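Local structure of predicted acyltransferase with acyl-CoA N-acyltransferase domain (Escherichia coli, 4RS2) at residues Leu85-Met90 with Ala123-Gly128. The protein binds coenzyme A and probably acts as an N-acyltransferase of the GNAT family, and on overexpression suppresses silencing of several target RNAs by the small RNA RhyB. Numbering follows the deposited sequence.
Sequences LQWVGM and AVVTLG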
loop_
_atom_site.group_PDB
_atom_site.type_symbol
_atom_site.label_atom_id
_atom_site.label_comp_id
_atom_site.label_asym_id
_atom_site.label_seq_id
_atom_site.Cartn_x
_atom_site.Cartn_y
_atom_site.Cartn_z
ATOM N N LEU A 85 -4.400 -0.493 17.171
ATOM C CA LEU A 85 -5.548 -1.363 16.931
ATOM C C LEU A 85 -5.262 -2.375 15.807
ATOM O O LEU A 85 -6.181 -2.949 15.231
ATOM C CB LEU A 85 -6.745 -0.505 16.523
ATOM C CG LEU A 85 -7.174 0.624 17.447
ATOM C CD1 LEU A 85 -8.334 1.377 16.794
ATOM C CD2 LEU A 85 -7.536 0.090 18.825
ATOM N N GLN A 86 -3.993 -2.565 15.484
ATOM C CA GLN A 86 -3.591 -3.485 14.430
ATOM C C GLN A 86 -4.110 -3.001 13.075
ATOM O O GLN A 86 -4.649 -3.761 12.299
ATOM C CB GLN A 86 -4.059 -4.915 14.740
ATOM C CG GLN A 86 -3.592 -5.400 16.106
ATOM C CD GLN A 86 -2.082 -5.515 16.188
ATOM O OE1 GLN A 86 -1.445 -6.072 15.293
ATOM N NE2 GLN A 86 -1.502 -5.008 17.271
ATOM N N TRP A 87 -3.936 -1.705 12.841
ATOM C CA TRP A 87 -4.228 -1.085 11.560
ATOM C C TRP A 87 -2.917 -0.737 10.842
ATOM O O TRP A 87 -1.888 -0.494 11.484
ATOM C CB TRP A 87 -5.026 0.210 11.724
ATOM C CG TRP A 87 -6.439 0.064 12.108
ATOM C CD1 TRP A 87 -7.012 -0.943 12.841
ATOM C CD2 TRP A 87 -7.471 1.029 11.869
ATOM N NE1 TRP A 87 -8.347 -0.679 13.037
ATOM C CE2 TRP A 87 -8.663 0.517 12.444
ATOM C CE3 TRP A 87 -7.518 2.234 11.184
ATOM C CZ2 TRP A 87 -9.882 1.192 12.361
ATOM C CZ3 TRP A 87 -8.751 2.910 11.073
ATOM C CH2 TRP A 87 -9.911 2.381 11.671
ATOM N N VAL A 88 -2.994 -0.679 9.519
ATOM C CA VAL A 88 -1.843 -0.290 8.689
ATOM C C VAL A 88 -2.284 0.683 7.618
ATOM O O VAL A 88 -3.476 0.756 7.296
ATOM C CB VAL A 88 -1.167 -1.485 8.012
ATOM C CG1 VAL A 88 -0.520 -2.392 9.042
ATOM C CG2 VAL A 88 -2.172 -2.213 7.123
ATOM N N GLY A 89 -1.316 1.455 7.116
ATOM C CA GLY A 89 -1.504 2.357 5.995
ATOM C C GLY A 89 -0.807 1.762 4.760
ATOM O O GLY A 89 0.340 1.297 4.843
ATOM N N MET A 90 -1.498 1.738 3.628
ATOM C CA MET A 90 -0.949 1.210 2.389
ATOM C C MET A 90 -0.326 2.319 1.555
ATOM O O MET A 90 -0.984 3.304 1.263
ATOM C CB MET A 90 -2.079 0.537 1.599
ATOM C CG MET A 90 -1.635 -0.144 0.337
ATOM S SD MET A 90 -2.972 -1.103 -0.398
ATOM C CE MET A 90 -3.923 0.185 -1.155
ATOM N N ALA A 123 -7.678 -3.395 9.789
ATOM C CA ALA A 123 -8.050 -2.390 8.818
ATOM C C ALA A 123 -6.823 -1.821 8.108
ATOM O O ALA A 123 -5.727 -1.811 8.661
ATOM C CB ALA A 123 -8.832 -1.267 9.470
ATOM N N VAL A 124 -7.077 -1.282 6.929
ATOM C CA VAL A 124 -6.071 -0.688 6.089
ATOM C C VAL A 124 -6.543 0.673 5.634
ATOM O O VAL A 124 -7.664 0.801 5.150
ATOM C CB VAL A 124 -5.791 -1.547 4.845
ATOM C CG1 VAL A 124 -4.681 -0.876 4.032
ATOM C CG2 VAL A 124 -5.368 -2.943 5.269
ATOM N N VAL A 125 -5.722 1.687 5.834
ATOM C CA VAL A 125 -6.045 3.018 5.286
ATOM C C VAL A 125 -5.110 3.303 4.128
ATOM O O VAL A 125 -4.038 2.668 4.007
ATOM C CB VAL A 125 -5.959 4.158 6.339
ATOM C CG1 VAL A 125 -6.878 3.864 7.493
ATOM C CG2 VAL A 125 -4.534 4.365 6.852
ATOM N N THR A 126 -5.504 4.246 3.292
ATOM C CA THR A 126 -4.640 4.693 2.217
ATOM C C THR A 126 -5.066 6.093 1.792
ATOM O O THR A 126 -6.161 6.566 2.125
ATOM C CB THR A 126 -4.643 3.720 1.012
ATOM O OG1 THR A 126 -3.495 3.949 0.191
ATOM C CG2 THR A 126 -5.939 3.877 0.154
ATOM N N LEU A 127 -4.159 6.770 1.109
ATOM C CA LEU A 127 -4.378 8.127 0.628
ATOM C C LEU A 127 -4.140 8.149 -0.863
ATOM O O LEU A 127 -3.030 7.869 -1.328
ATOM C CB LEU A 127 -3.427 9.076 1.341
ATOM C CG LEU A 127 -3.628 10.558 1.059
ATOM C CD1 LEU A 127 -4.940 11.053 1.669
ATOM C CD2 LEU A 127 -2.481 11.326 1.685
ATOM N N GLY A 128 -5.169 8.495 -1.630
ATOM C CA GLY A 128 -5.061 8.469 -3.062
ATOM C C GLY A 128 -6.395 8.717 -3.725
ATOM O O GLY A 128 -7.391 8.965 -3.074
HETATM O O HOH W 1 -1.423 5.828 2.354
#
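Two groups grip the carbonyl O of M90: the hydroxyl of T126, whose OG1 donates to it over 2.8 Å, and a water that also donates and is held more weakly by L127 N. OG1 reaches that oxygen because it stands anti to the backbone N of T126 (chi1 -161°), tilted from the carbonyl plane. Here, where the strands begin to part, the hydroxyl and the bridging water replace a direct bond from L127 N. Before this point they run parallel, their short axes at 29°. V88 bridges A123 and V125, its N donating to A123 O and its O accepting from V125 N, and V125 O takes M90 N (2.7 Å).

On one sheet face the methyl of A123 sits over the centre of the W87 indole in a CH-pi contact, CB 3.5 Å from the five-membered ring centroid, while L85 CD1 lies over the opposite face, nearer the rim. V125 meets the same ring through CG1, 4.1 Å from W87 CE3, and its CG2 packs on the CA of G89. On the other face V124 uses both methyls, CG2 against V88 CG2 and CG1 against M90 CB.

These are the parallel strands of a right-handed beta-alpha-beta crossover in the GNAT fold; connecting helix 104-118 packs L113 and L116 on V124, while strands 69-80 and 157-161 flank the pair.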